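Local coordinates for protein alkane monooxygenase (Geobacillus thermodenitrificans, PDB 3B9O) that belongs to the luciferase-like monooxygenases, a family with a TIM-barrel fold, and holds flavin mononucleotide in its pocket, at residues A[169-183]-A[210-222]. Residues are numbered along the deposited sequence; the frame is centred on the assembly and turned at random.
Sequences YKLWEGSWEDNAVIR and GPHLCEPSPQRTP
Arg220 reaches from the loop that leads into barrel strand 223-227 to the C-terminal end of helix 154-174, on the periphery of this TIM barrel. Its chain is extended from CG to NE, which carries the guanidinium to the carbonyls of Trp172 and Trp176. NH1 and NH2 both point at Trp176 O, end-on, the shorter bond being NH2 to Trp176 O at 2.8 Å. NH1 also donates to Trp172 O, almost in the guanidinium plane, while NH2 forms a salt bridge with Asp178 OD2. Pro216 CB sits over the centre of one guanidinium face, and Glu173 O lies over the other.

Two side-chain hydroxyls also bond across the contact. Thr221 OG1 donates to the anti lone pair of Glu173 OE1 (2.7 Å); OE2 of that carboxylate pairs with Arg434. Ser175 OG, turned anti to its own nitrogen (chi1 178°), receives His212 N at 2.9 Å and also bonds His197 O.

Among the rings, Pro222 CD stands 3.5 Å from the centroid of the Trp172 six-membered ring, and the edge of this indole faces His212 in an offset edge-to-face pair, planes 80° apart. Leu171 CB packs on the His212 ring, whose NE2 bonds Ser120 of helix 112-125. Trp176 lays one face on Glu215 CA and Cys214 O, and its NE1 donates to His212 O (2.9 Å), approaching from above the carbonyl plane.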
loop_
_atom_site.group_PDB
_atom_site.type_symbol
_atom_site.label_atom_id
_atom_site.label_comp_id
_atom_site.label_asym_id
_atom_site.label_seq_id
_atom_site.Cartn_x
_atom_site.Cartn_y
_atom_site.Cartn_z
ATOM N N TYR A 169 -0.366 -2.577 18.624
ATOM C CA TYR A 169 0.759 -1.869 19.295
ATOM C C TYR A 169 1.079 -2.470 20.674
ATOM O O TYR A 169 2.245 -2.703 20.987
ATOM C CB TYR A 169 0.476 -0.367 19.513
ATOM C CG TYR A 169 0.281 0.502 18.285
ATOM C CD1 TYR A 169 -0.540 1.634 18.360
ATOM C CD2 TYR A 169 0.906 0.205 17.050
ATOM C CE1 TYR A 169 -0.738 2.473 17.269
ATOM C CE2 TYR A 169 0.721 1.055 15.927
ATOM C CZ TYR A 169 -0.119 2.174 16.057
ATOM O OH TYR A 169 -0.309 3.014 14.992
ATOM N N LYS A 170 0.053 -2.717 21.510
ATOM C CA LYS A 170 0.308 -3.343 22.837
ATOM C C LYS A 170 0.997 -4.705 22.720
ATOM O O LYS A 170 1.978 -4.952 23.383
ATOM C CB LYS A 170 -0.976 -3.482 23.636
ATOM C CG LYS A 170 -1.546 -2.121 24.120
ATOM C CD LYS A 170 -3.013 -2.297 24.550
ATOM C CE LYS A 170 -3.531 -0.916 24.940
ATOM N NZ LYS A 170 -4.785 -1.003 25.690
ATOM N N LEU A 171 0.476 -5.569 21.861
ATOM C CA LEU A 171 1.119 -6.868 21.558
ATOM C C LEU A 171 2.571 -6.763 21.070
ATOM O O LEU A 171 3.493 -7.416 21.582
ATOM C CB LEU A 171 0.245 -7.669 20.552
ATOM C CG LEU A 171 -1.167 -8.048 21.043
ATOM C CD1 LEU A 171 -2.020 -8.612 19.915
ATOM C CD2 LEU A 171 -1.096 -9.050 22.261
ATOM N N TRP A 172 2.776 -5.913 20.082
ATOM C CA TRP A 172 4.062 -5.806 19.423
ATOM C C TRP A 172 5.159 -5.103 20.213
ATOM O O TRP A 172 6.309 -5.465 20.079
ATOM C CB TRP A 172 3.893 -5.085 18.087
ATOM C CG TRP A 172 3.161 -5.879 17.045
ATOM C CD1 TRP A 172 3.190 -7.232 16.883
ATOM C CD2 TRP A 172 2.390 -5.353 15.955
ATOM N NE1 TRP A 172 2.437 -7.589 15.786
ATOM C CE2 TRP A 172 1.954 -6.458 15.182
ATOM C CE3 TRP A 172 2.004 -4.050 15.564
ATOM C CZ2 TRP A 172 1.118 -6.309 14.062
ATOM C CZ3 TRP A 172 1.194 -3.890 14.451
ATOM C CH2 TRP A 172 0.759 -5.022 13.699
ATOM N N GLU A 173 4.778 -4.092 21.000
ATOM C CA GLU A 173 5.703 -3.176 21.660
ATOM C C GLU A 173 5.781 -3.425 23.148
ATOM O O GLU A 173 6.821 -3.209 23.754
ATOM C CB GLU A 173 5.268 -1.712 21.480
ATOM C CG GLU A 173 5.207 -1.195 20.011
ATOM C CD GLU A 173 6.595 -1.078 19.393
ATOM O OE1 GLU A 173 6.700 -1.261 18.173
ATOM O OE2 GLU A 173 7.559 -0.802 20.130
ATOM N N GLY A 174 4.679 -3.849 23.734
ATOM C CA GLY A 174 4.604 -3.891 25.209
ATOM C C GLY A 174 4.543 -5.259 25.900
ATOM O O GLY A 174 4.840 -5.392 27.109
ATOM N N SER A 175 4.128 -6.283 25.178
ATOM C CA SER A 175 3.907 -7.552 25.834
ATOM C C SER A 175 5.202 -8.241 26.282
ATOM O O SER A 175 5.315 -8.686 27.436
ATOM C CB SER A 175 3.045 -8.429 24.956
ATOM O OG SER A 175 2.831 -9.698 25.542
ATOM N N TRP A 176 6.177 -8.342 25.389
ATOM C CA TRP A 176 7.465 -8.953 25.704
ATOM C C TRP A 176 8.466 -7.821 25.737
ATOM O O TRP A 176 8.496 -7.029 24.808
ATOM C CB TRP A 176 7.920 -9.922 24.601
ATOM C CG TRP A 176 7.061 -11.157 24.437
ATOM C CD1 TRP A 176 5.674 -11.202 24.339
ATOM C CD2 TRP A 176 7.504 -12.509 24.361
ATOM N NE1 TRP A 176 5.267 -12.493 24.232
ATOM C CE2 TRP A 176 6.369 -13.311 24.212
ATOM C CE3 TRP A 176 8.771 -13.128 24.387
ATOM C CZ2 TRP A 176 6.447 -14.712 24.092
ATOM C CZ3 TRP A 176 8.844 -14.514 24.268
ATOM C CH2 TRP A 176 7.692 -15.292 24.131
ATOM N N GLU A 177 9.304 -7.798 26.769
ATOM C CA GLU A 177 10.366 -6.823 26.922
ATOM C C GLU A 177 11.518 -7.129 25.947
ATOM O O GLU A 177 11.664 -8.269 25.486
ATOM C CB GLU A 177 10.858 -6.832 28.374
ATOM C CG GLU A 177 9.745 -6.489 29.394
ATOM C CD GLU A 177 10.260 -6.335 30.829
ATOM O OE1 GLU A 177 9.500 -6.712 31.768
ATOM O OE2 GLU A 177 11.417 -5.874 30.998
ATOM N N ASP A 178 12.315 -6.110 25.624
ATOM C CA ASP A 178 13.422 -6.248 24.663
ATOM C C ASP A 178 14.256 -7.510 24.701
ATOM O O ASP A 178 14.459 -8.169 23.662
ATOM C CB ASP A 178 14.331 -5.028 24.671
ATOM C CG ASP A 178 13.711 -3.860 23.951
ATOM O OD1 ASP A 178 14.395 -2.816 23.872
ATOM O OD2 ASP A 178 12.549 -3.982 23.462
ATOM N N ASN A 179 14.728 -7.831 25.896
ATOM C CA ASN A 179 15.640 -8.933 26.102
ATOM C C ASN A 179 14.939 -10.067 26.850
ATOM O O ASN A 179 15.556 -10.726 27.681
ATOM C CB ASN A 179 16.823 -8.426 26.945
ATOM C CG ASN A 179 17.585 -7.273 26.263
ATOM O OD1 ASN A 179 17.715 -6.169 26.825
ATOM N ND2 ASN A 179 18.124 -7.536 25.066
ATOM N N ALA A 180 13.650 -10.277 26.577
ATOM C CA ALA A 180 12.890 -11.319 27.252
ATOM C C ALA A 180 13.520 -12.686 26.962
ATOM O O ALA A 180 13.637 -13.547 27.864
ATOM C CB ALA A 180 11.399 -11.295 26.812
ATOM N N VAL A 181 13.927 -12.877 25.712
ATOM C CA VAL A 181 14.498 -14.148 25.293
ATOM C C VAL A 181 15.988 -14.138 25.603
ATOM O O VAL A 181 16.711 -13.278 25.119
ATOM C CB VAL A 181 14.217 -14.455 23.800
ATOM C CG1 VAL A 181 14.816 -15.812 23.389
ATOM C CG2 VAL A 181 12.680 -14.438 23.502
ATOM N N ILE A 182 16.436 -15.065 26.435
ATOM C CA ILE A 182 17.844 -15.083 26.845
ATOM C C ILE A 182 18.589 -16.364 26.416
ATOM O O ILE A 182 19.822 -16.370 26.307
ATOM C CB ILE A 182 17.987 -14.800 28.367
ATOM C CG1 ILE A 182 17.218 -15.840 29.205
ATOM C CG2 ILE A 182 17.497 -13.352 28.668
ATOM C CD1 ILE A 182 17.392 -15.738 30.736
ATOM N N ARG A 183 17.835 -17.443 26.167
ATOM C CA ARG A 183 18.411 -18.718 25.669
ATOM C C ARG A 183 19.536 -19.170 26.607
ATOM O O ARG A 183 20.642 -19.488 26.178
ATOM C CB ARG A 183 18.846 -18.616 24.173
ATOM C CG ARG A 183 17.729 -18.090 23.270
ATOM C CD ARG A 183 18.111 -17.846 21.792
ATOM N NE ARG A 183 17.106 -16.988 21.136
ATOM C CZ ARG A 183 17.226 -15.660 20.952
ATOM N NH1 ARG A 183 18.328 -15.025 21.367
ATOM N NH2 ARG A 183 16.233 -14.946 20.366
ATOM N N GLY A 210 -3.977 -10.792 26.407
ATOM C CA GLY A 210 -2.554 -10.971 26.049
ATOM C C GLY A 210 -2.134 -12.210 26.803
ATOM O O GLY A 210 -3.018 -12.937 27.334
ATOM N N PRO A 211 -0.823 -12.511 26.857
ATOM C CA PRO A 211 0.309 -11.836 26.211
ATOM C C PRO A 211 0.314 -12.144 24.698
ATOM O O PRO A 211 -0.498 -12.960 24.201
ATOM C CB PRO A 211 1.521 -12.474 26.886
ATOM C CG PRO A 211 1.035 -13.842 27.269
ATOM C CD PRO A 211 -0.398 -13.694 27.625
ATOM N N HIS A 212 1.219 -11.494 23.982
ATOM C CA HIS A 212 1.435 -11.811 22.579
ATOM C C HIS A 212 2.078 -13.215 22.495
ATOM O O HIS A 212 2.753 -13.685 23.431
ATOM C CB HIS A 212 2.353 -10.734 21.992
ATOM C CG HIS A 212 2.531 -10.803 20.508
ATOM N ND1 HIS A 212 1.514 -11.180 19.651
ATOM C CD2 HIS A 212 3.588 -10.470 19.727
ATOM C CE1 HIS A 212 1.943 -11.086 18.398
ATOM N NE2 HIS A 212 3.198 -10.666 18.418
ATOM N N LEU A 213 1.839 -13.891 21.382
ATOM C CA LEU A 213 2.377 -15.240 21.168
ATOM C C LEU A 213 3.839 -15.231 20.675
ATOM O O LEU A 213 4.512 -16.238 20.756
ATOM C CB LEU A 213 1.478 -15.985 20.157
ATOM C CG LEU A 213 0.069 -16.421 20.677
ATOM C CD1 LEU A 213 -0.846 -16.947 19.557
ATOM C CD2 LEU A 213 0.122 -17.429 21.873
ATOM N N CYS A 214 4.313 -14.088 20.171
ATOM C CA CYS A 214 5.614 -13.998 19.507
ATOM C C CYS A 214 6.650 -13.185 20.292
ATOM O O CYS A 214 6.335 -12.233 21.032
ATOM C CB CYS A 214 5.449 -13.387 18.087
ATOM S SG CYS A 214 4.050 -14.002 17.175
ATOM N N GLU A 215 7.903 -13.558 20.122
ATOM C CA GLU A 215 9.001 -12.847 20.756
ATOM C C GLU A 215 9.300 -11.596 19.943
ATOM O O GLU A 215 8.904 -11.544 18.760
ATOM C CB GLU A 215 10.228 -13.728 20.878
ATOM C CG GLU A 215 10.989 -14.002 19.524
ATOM C CD GLU A 215 12.161 -14.943 19.762
ATOM O OE1 GLU A 215 13.242 -14.402 20.092
ATOM O OE2 GLU A 215 11.998 -16.202 19.640
ATOM N N PRO A 216 9.961 -10.580 20.572
ATOM C CA PRO A 216 10.345 -9.351 19.828
ATOM C C PRO A 216 11.099 -9.626 18.497
ATOM O O PRO A 216 12.054 -10.431 18.443
ATOM C CB PRO A 216 11.206 -8.558 20.827
ATOM C CG PRO A 216 10.709 -9.003 22.185
ATOM C CD PRO A 216 10.317 -10.493 22.008
ATOM N N SER A 217 10.619 -8.961 17.443
ATOM C CA SER A 217 11.170 -9.138 16.094
ATOM C C SER A 217 11.926 -7.835 15.781
ATOM O O SER A 217 11.815 -6.874 16.608
ATOM C CB SER A 217 10.028 -9.416 15.139
ATOM O OG SER A 217 9.158 -8.272 15.096
ATOM N N PRO A 218 12.700 -7.769 14.652
ATOM C CA PRO A 218 13.570 -6.598 14.395
ATOM C C PRO A 218 12.895 -5.221 14.458
ATOM O O PRO A 218 13.407 -4.333 15.101
ATOM C CB PRO A 218 14.149 -6.905 12.987
ATOM C CG PRO A 218 14.231 -8.394 13.007
ATOM C CD PRO A 218 12.875 -8.769 13.562
ATOM N N GLN A 219 11.743 -5.067 13.816
ATOM C CA GLN A 219 10.990 -3.815 13.827
ATOM C C GLN A 219 9.960 -3.711 14.941
ATOM O O GLN A 219 9.462 -2.600 15.210
ATOM C CB GLN A 219 10.256 -3.667 12.507
ATOM C CG GLN A 219 11.177 -3.478 11.325
ATOM C CD GLN A 219 10.437 -3.176 10.032
ATOM O OE1 GLN A 219 9.635 -3.976 9.556
ATOM N NE2 GLN A 219 10.751 -2.071 9.439
ATOM N N ARG A 220 9.592 -4.870 15.499
ATOM C CA ARG A 220 8.440 -5.088 16.382
ATOM C C ARG A 220 7.113 -4.762 15.700
ATOM O O ARG A 220 6.390 -5.683 15.349
ATOM C CB ARG A 220 8.573 -4.390 17.763
ATOM C CG ARG A 220 9.641 -4.996 18.748
ATOM C CD ARG A 220 9.491 -4.138 20.024
ATOM N NE ARG A 220 10.210 -4.593 21.206
ATOM C CZ ARG A 220 9.690 -5.384 22.140
ATOM N NH1 ARG A 220 8.457 -5.850 22.012
ATOM N NH2 ARG A 220 10.413 -5.706 23.215
ATOM N N THR A 221 6.772 -3.473 15.556
ATOM C CA THR A 221 5.616 -3.042 14.761
ATOM C C THR A 221 6.073 -2.914 13.283
ATOM O O THR A 221 7.108 -2.284 13.007
ATOM C CB THR A 221 5.033 -1.709 15.294
ATOM O OG1 THR A 221 4.614 -1.884 16.657
ATOM C CG2 THR A 221 3.899 -1.185 14.421
ATOM N N PRO A 222 5.312 -3.500 12.334
ATOM C CA PRO A 222 5.643 -3.291 10.888
ATOM C C PRO A 222 5.592 -1.783 10.560
ATOM O O PRO A 222 4.898 -1.018 11.257
ATOM C CB PRO A 222 4.505 -4.010 10.149
ATOM C CG PRO A 222 3.942 -4.981 11.127
ATOM C CD PRO A 222 4.108 -4.321 12.504
HETATM O O HOH W 1 6.098 -7.571 22.665
HETATM O O HOH W 2 8.740 -0.308 16.867
HETATM O O HOH W 3 14.334 -17.495 19.784
#